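Local coordinates for putative periplasmic protein (Bacteroides vulgatus ATCC 8482, PDB 3DUE) that is of unknown function but belongs to a PepSY-like, putative beta-lactamase-inhibitor-like family of periplasmic proteins and may act as an inhibitor, at residues Thr23-Asn28 / Ala71-Val76; Ala31-Glu36 / Tyr44-Thr49; Gly60-Val65 / Ile97-His102; Thr87-Ala92 / Asn110-Lys115. All blocks are in the same frame, centred on the assembly; numbering follows the deposited sequence. Where two conformers were deposited one is given.

The four contacts follow one antiparallel sheet and the helices packed on it. Contacts 2 and 3 lie within the sheet and rely on backbone hydrogen bonds: contact 2 closes a local hairpin, whereas contact 3, nearest the centre of the chain, joins strands 62-66 and 94-99 and adds an arginine-tryptophan stack. Contacts 1 and 4 have no hydrogen bond between their segments and use aromatic and aliphatic side chains where helices 15-24 and 79-88 end, with an asparagine amide added in contact 4. Contacts 1, 2 and 3 are partly buried, and contact 1 touches both contact 2, through Phe25 and Phe48, and contact 3, through Val72, Val76 and Phe25. Contact 4 is a surface contact, its centre about 28 Å from that of contact 2.

Contact 1 of 4, residues Thr23-Asn28 / Ala71-Val76; sequences THFPDN and AVPVAV
His24, the last residue of helix 15-24, and Phe25 just after it make an apolar contact with Pro73, Ala75 and Val76 in the loop between strand 62-66 and helix 79-88. His24 carries most of it. Its CG lies anti to the carbonyl carbon (chi1 -57°), which swings the imidazole over to Val76. There the methyl CG2 of Val76 sits almost squarely over the ring, 3.4 Å from the centroid of the His24 imidazole and 8° off its normal, a well-formed CH-pi contact. The opposite face is covered from within the helix by Thr23 CG2, so the imidazole is sandwiched between two methyl groups. Ala75 comes instead to the ring edge, with its CB 3.8 Å from His24 CE1.

Phe25 is the first residue to leave the helical conformation and begins a type I turn to Asn28. Its ring reaches the pyrrolidine of Pro73 with its tip, Phe25 CZ lying 3.7 Å from Pro73 CD, and the two side chains cross at about a right angle. On the loop side a short 3-10 segment sets the residues in place, with Val76 N bonded to Pro73 O at 3.0 Å. Phe20 of the helix meets both His24 and Val76, while Phe25 also packs on Val65 and Phe48.

With no hydrogen bond or salt bridge between the segments, the contact depends on shape and dispersion. Methyl groups over both faces limit the tilt of the imidazole and, if they have any effect on its ionisation, would probably favour the neutral form.

Contact 2 of 4, residues Ala31-Glu36 / Tyr44-Thr49; sequences AMAKME and YDVIFT
Met35 and Tyr44 face each other across the beta hairpin of strands 30-38 and 41-48, as a non-hydrogen-bonded antiparallel pair. Their side chains run side by side in the same direction. In the conformer given, the selenomethionine at Met35 has CG anti to the backbone N (chi1 -177°), which lays its CG 3.6 Å from Tyr44 CE1, and its selenium makes an oblique Met-aromatic contact with the phenol ring. Ala33 and Val46 point to the same face, their methyls Ala33 CB and Val46 CG2 meeting at 4.0 Å.

The other face carries Met32, Lys34, Asp45 and Ile47. Met32 and Ile47 lie alongside each other, whereas the extended Lys34 chain slants past Asp45, its CE 3.8 Å from Asp45 OD1. The ammonium passes beyond that carboxylate to a neighbour on its own strand, Lys34 NZ forming a 2.8 Å salt bridge with Glu36 OE2. Asp45 OD2 pairs with Lys53 on the next strand, so the charges are shared out over three adjoining strands.

Where the hairpin nears Thr49 the regular pairing gives way to a classic bulge: the single carbonyl Ile47 O accepts from both Ala31 N, at 2.7 Å, and Met32 N, at 3.2 Å.

Contact 3 of 4, residues Gly60-Val65 / Ile97-His102; sequences GIWTEV and IERDKH
Trp62 O is gripped by two nitrogens of Arg99, NE at 2.8 Å and NH2 at 3.0 Å, in a side-on clasp that brings both donors to one carbonyl oxygen. The acceptor lies close to the guanidinium plane. That same plane rests on the indole of Trp62: the two are inclined by 18°, with Arg99 CZ 3.7 Å from the centroid of the six-membered ring, a cation-pi stack over the face. Trp62 thus holds its partner through both backbone and side chain, and the bonds to its carbonyl fix the rotation of the guanidinium. Arg99 CD adds a CH-pi contact to the six-membered ring, and Val65 CG2 lies over the opposite indole face, near its rim.

The chain turns a corner at Thr63, and Glu64 and Val65 pair antiparallel with Glu98 and Ile97. Arg99 N bonds to Thr63 O at 2.8 Å, and Val65 and Ile97 exchange a reciprocal pair of backbone bonds, Val65 N meeting Ile97 O at 2.9 Å. Glu64 and Glu98 run side by side, their OE1 atoms 4.1 Å apart; Glu64 OE2 is hydrogen-bonded to Asn66 ND2.

The pairing joins strands 62-66 and 94-99 in mid-sheet, between strand 53-56, where Thr63 bonds to Glu55, and strand 103-108; Phe20 of helix 15-24 packs on Trp62 and Val65.

Contact 4 of 4, residues Thr87-Ala92 / Asn110-Lys115; sequences TNYPDA and NGWEIK
Tyr89 meets Asn110, Trp112 and Ile114 just beyond the end of helix 79-88, and it is the residue most covered by this surface contact. Its CG stands anti to the carbonyl carbon (chi1 -50°), directing the ring to the start of strand 113-117. Three partners divide the phenol between them. Asn110 ND2 approaches Tyr89 CD1 obliquely, at 3.6 Å, with the amide plane nearly perpendicular to the ring at 89°. On the other branch Tyr89 CE2 touches Ile114 CD1 at 3.5 Å, the two side chains sliding past each other in opposite directions. Trp112 takes the third place: Tyr89 CE1 lies over its indole face, 4.0 Å from Trp112 CG, yet the rings are so far displaced that they barely overlap.

Asn110 does more than touch the tyrosine. Its OD1 accepts from Trp112 N at 3.1 Å to form an Asx turn through Gly111, a bond that helps hold the amide where ND2 reaches both Tyr89 and the methyl of Ala92. On the facing side a type I turn from Tyr89 to Ala92, with Ala92 N bonded to Tyr89 O, brings those two residues to the same amide.

Leu108 and Ile125, on the strands flanking Ile114, also pack against Tyr89. An aromatic residue just after the helix thus packs that end against the antiparallel sheet, consistent with the helix-on-sheet architecture of PepSY-like proteins.

Contact 1 of 4, residues Thr23-Asn28 / Ala71-Val76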
loop_
_atom_site.group_PDB
_atom_site.type_symbol
_atom_site.label_atom_id
_atom_site.label_comp_id
_atom_site.label_asym_id
_atom_site.label_seq_id
_atom_site.Cartn_x
_atom_site.Cartn_y
_atom_site.Cartn_z
ATOM N N THR A 23 4.568 -11.594 -6.141
ATOM C CA THR A 23 3.187 -12.099 -6.213
ATOM C C THR A 23 2.218 -11.109 -6.928
ATOM O O THR A 23 1.467 -11.506 -7.812
ATOM C CB THR A 23 2.670 -12.426 -4.788
ATOM O OG1 THR A 23 3.462 -13.496 -4.240
ATOM C CG2 THR A 23 1.185 -12.895 -4.828
ATOM N N HIS A 24 2.275 -9.835 -6.558
ATOM C CA HIS A 24 1.270 -8.839 -6.985
ATOM C C HIS A 24 1.698 -7.889 -8.076
ATOM O O HIS A 24 0.838 -7.321 -8.744
ATOM C CB HIS A 24 0.716 -8.062 -5.746
ATOM C CG HIS A 24 0.123 -8.950 -4.695
ATOM N ND1 HIS A 24 -1.010 -9.697 -4.903
ATOM C CD2 HIS A 24 0.509 -9.207 -3.421
ATOM C CE1 HIS A 24 -1.267 -10.417 -3.822
ATOM N NE2 HIS A 24 -0.364 -10.124 -2.901
ATOM N N PHE A 25 3.001 -7.750 -8.291
ATOM C CA PHE A 25 3.564 -6.851 -9.298
ATOM C C PHE A 25 4.694 -7.533 -10.069
ATOM O O PHE A 25 5.756 -6.946 -10.292
ATOM C CB PHE A 25 4.067 -5.586 -8.590
ATOM C CG PHE A 25 3.002 -4.897 -7.820
ATOM C CD1 PHE A 25 2.160 -3.986 -8.458
ATOM C CD2 PHE A 25 2.796 -5.164 -6.475
ATOM C CE1 PHE A 25 1.130 -3.371 -7.768
ATOM C CE2 PHE A 25 1.776 -4.528 -5.783
ATOM C CZ PHE A 25 0.922 -3.643 -6.463
ATOM N N PRO A 26 4.445 -8.754 -10.538
ATOM C CA PRO A 26 5.525 -9.505 -11.174
ATOM C C PRO A 26 6.086 -8.877 -12.442
ATOM O O PRO A 26 7.279 -9.037 -12.709
ATOM C CB PRO A 26 4.881 -10.859 -11.503
ATOM C CG PRO A 26 3.488 -10.592 -11.666
ATOM C CD PRO A 26 3.195 -9.495 -10.575
ATOM N N ASP A 27 5.254 -8.183 -13.207
ATOM C CA ASP A 27 5.734 -7.582 -14.455
ATOM C C ASP A 27 6.136 -6.110 -14.373
ATOM O O ASP A 27 6.504 -5.525 -15.389
ATOM C CB ASP A 27 4.707 -7.782 -15.532
ATOM C CG ASP A 27 4.464 -9.255 -15.820
ATOM O OD1 ASP A 27 5.422 -9.972 -16.229
ATOM O OD2 ASP A 27 3.308 -9.683 -15.635
ATOM N N ASN A 28 6.080 -5.518 -13.185
ATOM C CA ASN A 28 6.512 -4.133 -13.017
ATOM C C ASN A 28 8.026 -4.132 -12.893
ATOM O O ASN A 28 8.619 -5.120 -12.445
ATOM C CB ASN A 28 5.935 -3.492 -11.763
ATOM C CG ASN A 28 4.430 -3.264 -11.839
ATOM O OD1 ASN A 28 3.658 -4.200 -11.965
ATOM N ND2 ASN A 28 4.013 -2.014 -11.690
ATOM N N ALA A 71 -4.492 0.177 -10.567
ATOM C CA ALA A 71 -5.482 -0.114 -9.524
ATOM C C ALA A 71 -4.785 -1.035 -8.555
ATOM O O ALA A 71 -3.811 -1.715 -8.953
ATOM C CB ALA A 71 -6.755 -0.790 -10.118
ATOM N N VAL A 72 -5.235 -1.054 -7.302
ATOM C CA VAL A 72 -4.704 -1.972 -6.269
ATOM C C VAL A 72 -5.122 -3.387 -6.654
ATOM O O VAL A 72 -6.283 -3.603 -6.943
ATOM C CB VAL A 72 -5.275 -1.655 -4.895
ATOM C CG1 VAL A 72 -4.777 -2.638 -3.789
ATOM C CG2 VAL A 72 -4.877 -0.191 -4.512
ATOM N N PRO A 73 -4.166 -4.317 -6.740
ATOM C CA PRO A 73 -4.566 -5.701 -7.051
ATOM C C PRO A 73 -5.561 -6.225 -6.014
ATOM O O PRO A 73 -5.335 -6.136 -4.807
ATOM C CB PRO A 73 -3.244 -6.464 -6.986
ATOM C CG PRO A 73 -2.227 -5.428 -7.331
ATOM C CD PRO A 73 -2.699 -4.204 -6.616
ATOM N N VAL A 74 -6.638 -6.839 -6.468
ATOM C CA VAL A 74 -7.688 -7.220 -5.519
ATOM C C VAL A 74 -7.246 -8.201 -4.445
ATOM O O VAL A 74 -7.760 -8.169 -3.324
ATOM C CB VAL A 74 -8.974 -7.721 -6.249
ATOM C CG1 VAL A 74 -9.501 -6.621 -7.128
ATOM C CG2 VAL A 74 -8.707 -8.950 -7.089
ATOM N N ALA A 75 -6.261 -9.038 -4.762
ATOM C CA ALA A 75 -5.807 -10.051 -3.821
ATOM C C ALA A 75 -5.107 -9.420 -2.605
ATOM O O ALA A 75 -4.954 -10.093 -1.593
ATOM C CB ALA A 75 -4.907 -11.042 -4.507
ATOM N N VAL A 76 -4.692 -8.154 -2.705
ATOM C CA VAL A 76 -4.042 -7.454 -1.606
ATOM C C VAL A 76 -5.029 -6.949 -0.522
ATOM O O VAL A 76 -4.669 -6.755 0.653
ATOM C CB VAL A 76 -3.215 -6.265 -2.167
ATOM C CG1 VAL A 76 -2.808 -5.260 -1.076
ATOM C CG2 VAL A 76 -2.031 -6.803 -2.980
#

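Contact 2 of 4, residues Ala31-Glu36 / Tyr44-Thr49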
loop_
_atom_site.group_PDB
_atom_site.type_symbol
_atom_site.label_atom_id
_atom_site.label_comp_id
_atom_site.label_asym_id
_atom_site.label_seq_id
_atom_site.Cartn_x
_atom_site.Cartn_y
_atom_site.Cartn_z
ATOM N N ALA A 31 11.840 1.150 -10.281
ATOM C CA ALA A 31 12.519 2.384 -10.683
ATOM C C ALA A 31 13.501 2.801 -9.593
ATOM O O ALA A 31 14.586 3.288 -9.884
ATOM C CB ALA A 31 11.536 3.523 -10.930
HETATM N N MSE A 32 13.095 2.636 -8.346
HETATM C CA MSE A 32 13.904 3.053 -7.208
HETATM C C MSE A 32 13.384 2.463 -5.933
HETATM O O MSE A 32 12.206 2.207 -5.814
HETATM C CB MSE A 32 13.933 4.570 -7.132
HETATM C CG MSE A 32 12.586 5.202 -7.101
HETATM SE SE MSE A 32 12.669 7.106 -7.323
HETATM C CE MSE A 32 13.238 7.243 -9.197
ATOM N N ALA A 33 14.297 2.221 -4.993
ATOM C CA ALA A 33 13.966 1.665 -3.701
ATOM C C ALA A 33 14.870 2.294 -2.660
ATOM O O ALA A 33 16.050 2.559 -2.931
ATOM C CB ALA A 33 14.121 0.134 -3.698
ATOM N N LYS A 34 14.306 2.496 -1.472
ATOM C CA LYS A 34 15.027 3.080 -0.359
ATOM C C LYS A 34 14.538 2.556 0.976
ATOM O O LYS A 34 13.462 1.958 1.101
ATOM C CB LYS A 34 14.890 4.630 -0.331
ATOM C CG LYS A 34 13.469 5.116 -0.051
ATOM C CD LYS A 34 13.332 6.635 0.004
ATOM C CE LYS A 34 11.819 6.993 0.158
ATOM N NZ LYS A 34 11.531 8.473 0.186
HETATM N N MSE A 35 15.382 2.778 1.970
HETATM C CA MSE A 35 15.039 2.480 3.340
HETATM C C MSE A 35 14.968 3.819 4.055
HETATM O O MSE A 35 15.812 4.666 3.834
HETATM C CB MSE A 35 16.086 1.587 3.990
HETATM C CG MSE A 35 15.701 1.199 5.390
HETATM SE SE MSE A 35 17.118 0.245 6.287
HETATM C CE MSE A 35 18.624 1.564 5.980
ATOM N N GLU A 36 13.935 3.990 4.887
ATOM C CA GLU A 36 13.676 5.210 5.660
ATOM C C GLU A 36 13.723 4.870 7.160
ATOM O O GLU A 36 13.533 3.725 7.538
ATOM C CB GLU A 36 12.258 5.764 5.357
ATOM C CG GLU A 36 12.002 6.459 4.027
ATOM C CD GLU A 36 12.353 7.957 3.936
ATOM O OE1 GLU A 36 13.038 8.527 4.852
ATOM O OE2 GLU A 36 11.927 8.576 2.912
ATOM N N TYR A 44 10.532 0.708 4.263
ATOM C CA TYR A 44 11.097 0.506 2.947
ATOM C C TYR A 44 10.105 1.046 1.919
ATOM O O TYR A 44 8.907 0.904 2.133
ATOM C CB TYR A 44 11.299 -1.001 2.742
ATOM C CG TYR A 44 12.264 -1.590 3.727
ATOM C CD1 TYR A 44 13.632 -1.573 3.468
ATOM C CD2 TYR A 44 11.819 -2.159 4.921
ATOM C CE1 TYR A 44 14.505 -2.077 4.358
ATOM C CE2 TYR A 44 12.698 -2.698 5.823
ATOM C CZ TYR A 44 14.049 -2.637 5.539
ATOM O OH TYR A 44 14.972 -3.183 6.394
ATOM N N ASP A 45 10.596 1.703 0.879
ATOM C CA ASP A 45 9.727 2.246 -0.186
ATOM C C ASP A 45 10.242 1.791 -1.524
ATOM O O ASP A 45 11.458 1.712 -1.711
ATOM C CB ASP A 45 9.630 3.759 -0.132
ATOM C CG ASP A 45 9.039 4.256 1.204
ATOM O OD1 ASP A 45 9.804 4.409 2.156
ATOM O OD2 ASP A 45 7.803 4.507 1.282
ATOM N N VAL A 46 9.313 1.392 -2.398
ATOM C CA VAL A 46 9.611 0.945 -3.751
ATOM C C VAL A 46 8.670 1.653 -4.723
ATOM O O VAL A 46 7.458 1.727 -4.465
ATOM C CB VAL A 46 9.435 -0.576 -3.893
ATOM C CG1 VAL A 46 9.620 -1.007 -5.326
ATOM C CG2 VAL A 46 10.445 -1.269 -3.017
ATOM N N ILE A 47 9.231 2.247 -5.775
ATOM C CA ILE A 47 8.439 2.855 -6.833
ATOM C C ILE A 47 8.808 2.147 -8.093
ATOM O O ILE A 47 10.014 1.931 -8.381
ATOM C CB ILE A 47 8.621 4.387 -7.025
ATOM C CG1 ILE A 47 8.386 5.123 -5.707
ATOM C CG2 ILE A 47 7.631 4.866 -8.104
ATOM C CD1 ILE A 47 8.676 6.636 -5.733
ATOM N N PHE A 48 7.770 1.756 -8.827
ATOM C CA PHE A 48 7.933 1.092 -10.111
ATOM C C PHE A 48 8.035 2.129 -11.222
ATOM O O PHE A 48 7.747 3.342 -11.041
ATOM C CB PHE A 48 6.787 0.111 -10.404
ATOM C CG PHE A 48 6.614 -0.969 -9.358
ATOM C CD1 PHE A 48 7.583 -1.963 -9.189
ATOM C CD2 PHE A 48 5.468 -1.024 -8.579
ATOM C CE1 PHE A 48 7.431 -2.955 -8.236
ATOM C CE2 PHE A 48 5.314 -1.995 -7.611
ATOM C CZ PHE A 48 6.277 -2.992 -7.457
ATOM N N THR A 49 8.478 1.672 -12.387
ATOM C CA THR A 49 8.640 2.581 -13.539
ATOM C C THR A 49 7.312 3.195 -14.060
ATOM O O THR A 49 7.317 4.249 -14.644
ATOM C CB THR A 49 9.421 1.942 -14.677
ATOM O OG1 THR A 49 8.706 0.807 -15.195
ATOM C CG2 THR A 49 10.817 1.539 -14.190
#

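Contact 3 of 4, residues Gly60-Val65 / Ile97-His102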
loop_
_atom_site.group_PDB
_atom_site.type_symbol
_atom_site.label_atom_id
_atom_site.label_comp_id
_atom_site.label_asym_id
_atom_site.label_seq_id
_atom_site.Cartn_x
_atom_site.Cartn_y
_atom_site.Cartn_z
ATOM N N GLY A 60 8.808 -5.921 6.470
ATOM C CA GLY A 60 8.437 -6.112 5.068
ATOM C C GLY A 60 6.959 -6.353 4.856
ATOM O O GLY A 60 6.578 -6.912 3.826
ATOM N N ILE A 61 6.130 -5.943 5.821
ATOM C CA ILE A 61 4.682 -6.076 5.714
ATOM C C ILE A 61 4.166 -4.728 5.176
ATOM O O ILE A 61 4.498 -3.676 5.701
ATOM C CB ILE A 61 4.039 -6.409 7.075
ATOM C CG1 ILE A 61 4.738 -7.589 7.755
ATOM C CG2 ILE A 61 2.558 -6.670 6.898
ATOM C CD1 ILE A 61 4.655 -8.833 6.956
ATOM N N TRP A 62 3.367 -4.766 4.116
ATOM C CA TRP A 62 2.957 -3.537 3.453
ATOM C C TRP A 62 2.135 -2.649 4.358
ATOM O O TRP A 62 1.346 -3.153 5.180
ATOM C CB TRP A 62 2.230 -3.789 2.136
ATOM C CG TRP A 62 0.922 -4.424 2.223
ATOM C CD1 TRP A 62 0.642 -5.747 2.070
ATOM C CD2 TRP A 62 -0.340 -3.762 2.421
ATOM N NE1 TRP A 62 -0.715 -5.956 2.183
ATOM C CE2 TRP A 62 -1.335 -4.753 2.414
ATOM C CE3 TRP A 62 -0.712 -2.424 2.647
ATOM C CZ2 TRP A 62 -2.673 -4.465 2.608
ATOM C CZ3 TRP A 62 -2.039 -2.129 2.825
ATOM C CH2 TRP A 62 -3.016 -3.152 2.796
ATOM N N THR A 63 2.446 -1.359 4.266
ATOM C CA THR A 63 1.739 -0.249 4.930
ATOM C C THR A 63 1.096 0.699 3.911
ATOM O O THR A 63 0.176 1.426 4.247
ATOM C CB THR A 63 2.669 0.507 5.889
ATOM O OG1 THR A 63 3.823 0.969 5.176
ATOM C CG2 THR A 63 3.113 -0.421 6.987
ATOM N N GLU A 64 1.540 0.651 2.660
ATOM C CA GLU A 64 0.951 1.421 1.571
ATOM C C GLU A 64 1.079 0.696 0.230
ATOM O O GLU A 64 2.151 0.206 -0.138
ATOM C CB GLU A 64 1.566 2.830 1.470
ATOM C CG GLU A 64 0.936 3.693 0.400
ATOM C CD GLU A 64 1.529 5.103 0.304
ATOM O OE1 GLU A 64 2.080 5.594 1.288
ATOM O OE2 GLU A 64 1.426 5.736 -0.754
ATOM N N VAL A 65 -0.034 0.644 -0.505
ATOM C CA VAL A 65 -0.086 0.112 -1.869
ATOM C C VAL A 65 -0.783 1.229 -2.651
ATOM O O VAL A 65 -1.988 1.368 -2.618
ATOM C CB VAL A 65 -0.811 -1.231 -1.972
ATOM C CG1 VAL A 65 -0.856 -1.728 -3.424
ATOM C CG2 VAL A 65 -0.132 -2.232 -1.080
ATOM N N ILE A 97 -4.449 2.015 -0.918
ATOM C CA ILE A 97 -4.781 1.519 0.406
ATOM C C ILE A 97 -3.544 1.720 1.276
ATOM O O ILE A 97 -2.420 1.553 0.795
ATOM C CB ILE A 97 -5.294 0.071 0.371
ATOM C CG1 ILE A 97 -5.748 -0.369 1.769
ATOM C CG2 ILE A 97 -4.254 -0.895 -0.265
ATOM C CD1 ILE A 97 -6.435 -1.686 1.768
ATOM N N GLU A 98 -3.756 2.196 2.503
ATOM C CA GLU A 98 -2.669 2.400 3.444
ATOM C C GLU A 98 -3.158 1.831 4.773
ATOM O O GLU A 98 -4.360 1.778 5.009
ATOM C CB GLU A 98 -2.397 3.872 3.672
ATOM C CG GLU A 98 -2.469 4.758 2.505
ATOM C CD GLU A 98 -2.380 6.213 2.924
ATOM O OE1 GLU A 98 -1.302 6.591 3.420
ATOM O OE2 GLU A 98 -3.385 6.974 2.749
ATOM N N ARG A 99 -2.250 1.417 5.634
ATOM C CA ARG A 99 -2.646 0.964 6.958
ATOM C C ARG A 99 -1.546 1.185 7.950
ATOM O O ARG A 99 -0.367 1.305 7.591
ATOM C CB ARG A 99 -2.997 -0.513 6.953
ATOM C CG ARG A 99 -1.855 -1.418 6.570
ATOM C CD ARG A 99 -2.348 -2.878 6.497
ATOM N NE ARG A 99 -1.241 -3.710 6.026
ATOM C CZ ARG A 99 -1.273 -5.027 5.947
ATOM N NH1 ARG A 99 -2.328 -5.686 6.372
ATOM N NH2 ARG A 99 -0.239 -5.692 5.452
ATOM N N ASP A 100 -1.958 1.276 9.207
ATOM C CA ASP A 100 -1.019 1.223 10.338
ATOM C C ASP A 100 -1.552 0.094 11.267
ATOM O O ASP A 100 -2.254 -0.847 10.802
ATOM C CB ASP A 100 -0.846 2.597 11.006
ATOM C CG ASP A 100 -2.120 3.171 11.524
ATOM O OD1 ASP A 100 -3.121 2.442 11.689
ATOM O OD2 ASP A 100 -2.123 4.387 11.789
ATOM N N LYS A 101 -1.229 0.128 12.545
ATOM C CA LYS A 101 -1.699 -0.929 13.442
ATOM C C LYS A 101 -3.113 -0.654 13.922
ATOM O O LYS A 101 -3.698 -1.490 14.623
ATOM C CB LYS A 101 -0.781 -1.029 14.687
ATOM C CG LYS A 101 0.667 -1.400 14.393
ATOM C CD LYS A 101 0.761 -2.783 13.828
ATOM N N HIS A 102 -3.679 0.512 13.578
ATOM C CA HIS A 102 -5.009 0.859 14.069
ATOM C C HIS A 102 -6.081 0.983 12.994
ATOM O O HIS A 102 -7.257 0.662 13.261
ATOM C CB HIS A 102 -4.947 2.147 14.894
ATOM C CG HIS A 102 -6.020 2.238 15.931
ATOM N ND1 HIS A 102 -7.228 2.865 15.712
ATOM C CD2 HIS A 102 -6.065 1.767 17.200
ATOM C CE1 HIS A 102 -7.967 2.776 16.804
ATOM N NE2 HIS A 102 -7.287 2.109 17.718
#

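Contact 4 of 4, residues Thr87-Ala92 / Asn110-Lys115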
loop_
_atom_site.group_PDB
_atom_site.type_symbol
_atom_site.label_atom_id
_atom_site.label_comp_id
_atom_site.label_asym_id
_atom_site.label_seq_id
_atom_site.Cartn_x
_atom_site.Cartn_y
_atom_site.Cartn_z
ATOM N N THR A 87 -20.314 -3.399 -2.546
ATOM C CA THR A 87 -21.722 -3.073 -2.283
ATOM C C THR A 87 -22.033 -1.580 -2.480
ATOM O O THR A 87 -22.957 -1.202 -3.211
ATOM C CB THR A 87 -22.085 -3.429 -0.840
ATOM O OG1 THR A 87 -21.786 -4.806 -0.593
ATOM C CG2 THR A 87 -23.544 -3.149 -0.532
ATOM N N ASN A 88 -21.227 -0.736 -1.840
ATOM C CA ASN A 88 -21.454 0.696 -1.795
ATOM C C ASN A 88 -20.943 1.532 -2.967
ATOM O O ASN A 88 -21.509 2.600 -3.229
ATOM C CB ASN A 88 -20.924 1.237 -0.454
ATOM C CG ASN A 88 -21.699 0.677 0.725
ATOM O OD1 ASN A 88 -22.844 1.070 0.954
ATOM N ND2 ASN A 88 -21.096 -0.253 1.471
ATOM N N TYR A 89 -19.916 1.051 -3.671
ATOM C CA TYR A 89 -19.321 1.755 -4.835
ATOM C C TYR A 89 -18.982 0.718 -5.934
ATOM O O TYR A 89 -17.815 0.521 -6.286
ATOM C CB TYR A 89 -18.060 2.507 -4.380
ATOM C CG TYR A 89 -18.286 3.371 -3.155
ATOM C CD1 TYR A 89 -18.901 4.602 -3.261
ATOM C CD2 TYR A 89 -17.907 2.934 -1.888
ATOM C CE1 TYR A 89 -19.132 5.380 -2.139
ATOM C CE2 TYR A 89 -18.114 3.702 -0.774
ATOM C CZ TYR A 89 -18.730 4.922 -0.903
ATOM O OH TYR A 89 -18.951 5.701 0.210
ATOM N N PRO A 90 -20.015 0.079 -6.512
ATOM C CA PRO A 90 -19.839 -1.074 -7.419
ATOM C C PRO A 90 -18.966 -0.903 -8.662
ATOM O O PRO A 90 -18.399 -1.891 -9.149
ATOM C CB PRO A 90 -21.270 -1.394 -7.869
ATOM C CG PRO A 90 -22.174 -0.689 -6.931
ATOM C CD PRO A 90 -21.437 0.464 -6.375
ATOM N N ASP A 91 -18.902 0.314 -9.190
ATOM C CA ASP A 91 -18.131 0.578 -10.397
ATOM C C ASP A 91 -16.765 1.251 -10.178
ATOM O O ASP A 91 -15.984 1.383 -11.121
ATOM C CB ASP A 91 -18.997 1.385 -11.354
ATOM C CG ASP A 91 -20.200 0.592 -11.842
ATOM O OD1 ASP A 91 -20.003 -0.602 -12.183
ATOM O OD2 ASP A 91 -21.314 1.164 -11.898
ATOM N N ALA A 92 -16.461 1.635 -8.941
ATOM C CA ALA A 92 -15.198 2.272 -8.628
ATOM C C ALA A 92 -14.112 1.218 -8.526
ATOM O O ALA A 92 -14.388 0.025 -8.304
ATOM C CB ALA A 92 -15.292 3.036 -7.315
ATOM N N ASN A 110 -13.402 7.072 -7.798
ATOM C CA ASN A 110 -14.467 8.047 -7.814
ATOM C C ASN A 110 -14.311 9.195 -6.795
ATOM O O ASN A 110 -15.239 9.978 -6.624
ATOM C CB ASN A 110 -15.820 7.355 -7.635
ATOM C CG ASN A 110 -15.998 6.756 -6.252
ATOM O OD1 ASN A 110 -15.097 6.825 -5.402
ATOM N ND2 ASN A 110 -17.183 6.185 -6.004
ATOM N N GLY A 111 -13.129 9.310 -6.184
ATOM C CA GLY A 111 -12.847 10.368 -5.210
ATOM C C GLY A 111 -13.200 10.092 -3.747
ATOM O O GLY A 111 -12.843 10.860 -2.853
ATOM N N TRP A 112 -13.940 9.023 -3.491
ATOM C CA TRP A 112 -14.281 8.687 -2.116
ATOM C C TRP A 112 -13.120 8.053 -1.352
ATOM O O TRP A 112 -12.404 7.180 -1.880
ATOM C CB TRP A 112 -15.533 7.793 -2.077
ATOM C CG TRP A 112 -16.733 8.593 -2.347
ATOM C CD1 TRP A 112 -17.327 8.809 -3.554
ATOM C CD2 TRP A 112 -17.457 9.387 -1.398
ATOM N NE1 TRP A 112 -18.403 9.656 -3.409
ATOM C CE2 TRP A 112 -18.498 10.024 -2.093
ATOM C CE3 TRP A 112 -17.331 9.600 -0.025
ATOM C CZ2 TRP A 112 -19.410 10.880 -1.460
ATOM C CZ3 TRP A 112 -18.234 10.435 0.604
ATOM C CH2 TRP A 112 -19.267 11.063 -0.112
ATOM N N GLU A 113 -12.957 8.504 -0.101
ATOM C CA GLU A 113 -11.964 7.996 0.827
ATOM C C GLU A 113 -12.666 7.404 2.057
ATOM O O GLU A 113 -13.535 8.016 2.625
ATOM C CB GLU A 113 -11.051 9.121 1.287
ATOM C CG GLU A 113 -10.341 9.786 0.146
ATOM C CD GLU A 113 -9.370 10.868 0.612
ATOM O OE1 GLU A 113 -8.571 10.590 1.534
ATOM O OE2 GLU A 113 -9.389 11.970 0.046
ATOM N N ILE A 114 -12.273 6.207 2.451
ATOM C CA ILE A 114 -12.915 5.519 3.534
ATOM C C ILE A 114 -11.857 4.974 4.521
ATOM O O ILE A 114 -10.854 4.341 4.112
ATOM C CB ILE A 114 -13.751 4.315 2.999
ATOM C CG1 ILE A 114 -14.691 4.744 1.849
ATOM C CG2 ILE A 114 -14.523 3.644 4.161
ATOM C CD1 ILE A 114 -15.002 3.638 0.879
ATOM N N LYS A 115 -12.106 5.233 5.808
ATOM C CA LYS A 115 -11.282 4.774 6.897
ATOM C C LYS A 115 -11.993 3.648 7.645
ATOM O O LYS A 115 -13.134 3.805 8.094
ATOM C CB LYS A 115 -11.027 5.910 7.883
ATOM C CG LYS A 115 -10.028 5.561 8.983
ATOM C CD LYS A 115 -9.978 6.703 10.028
ATOM C CE LYS A 115 -8.829 6.531 11.032
ATOM N NZ LYS A 115 -8.922 7.546 12.166
#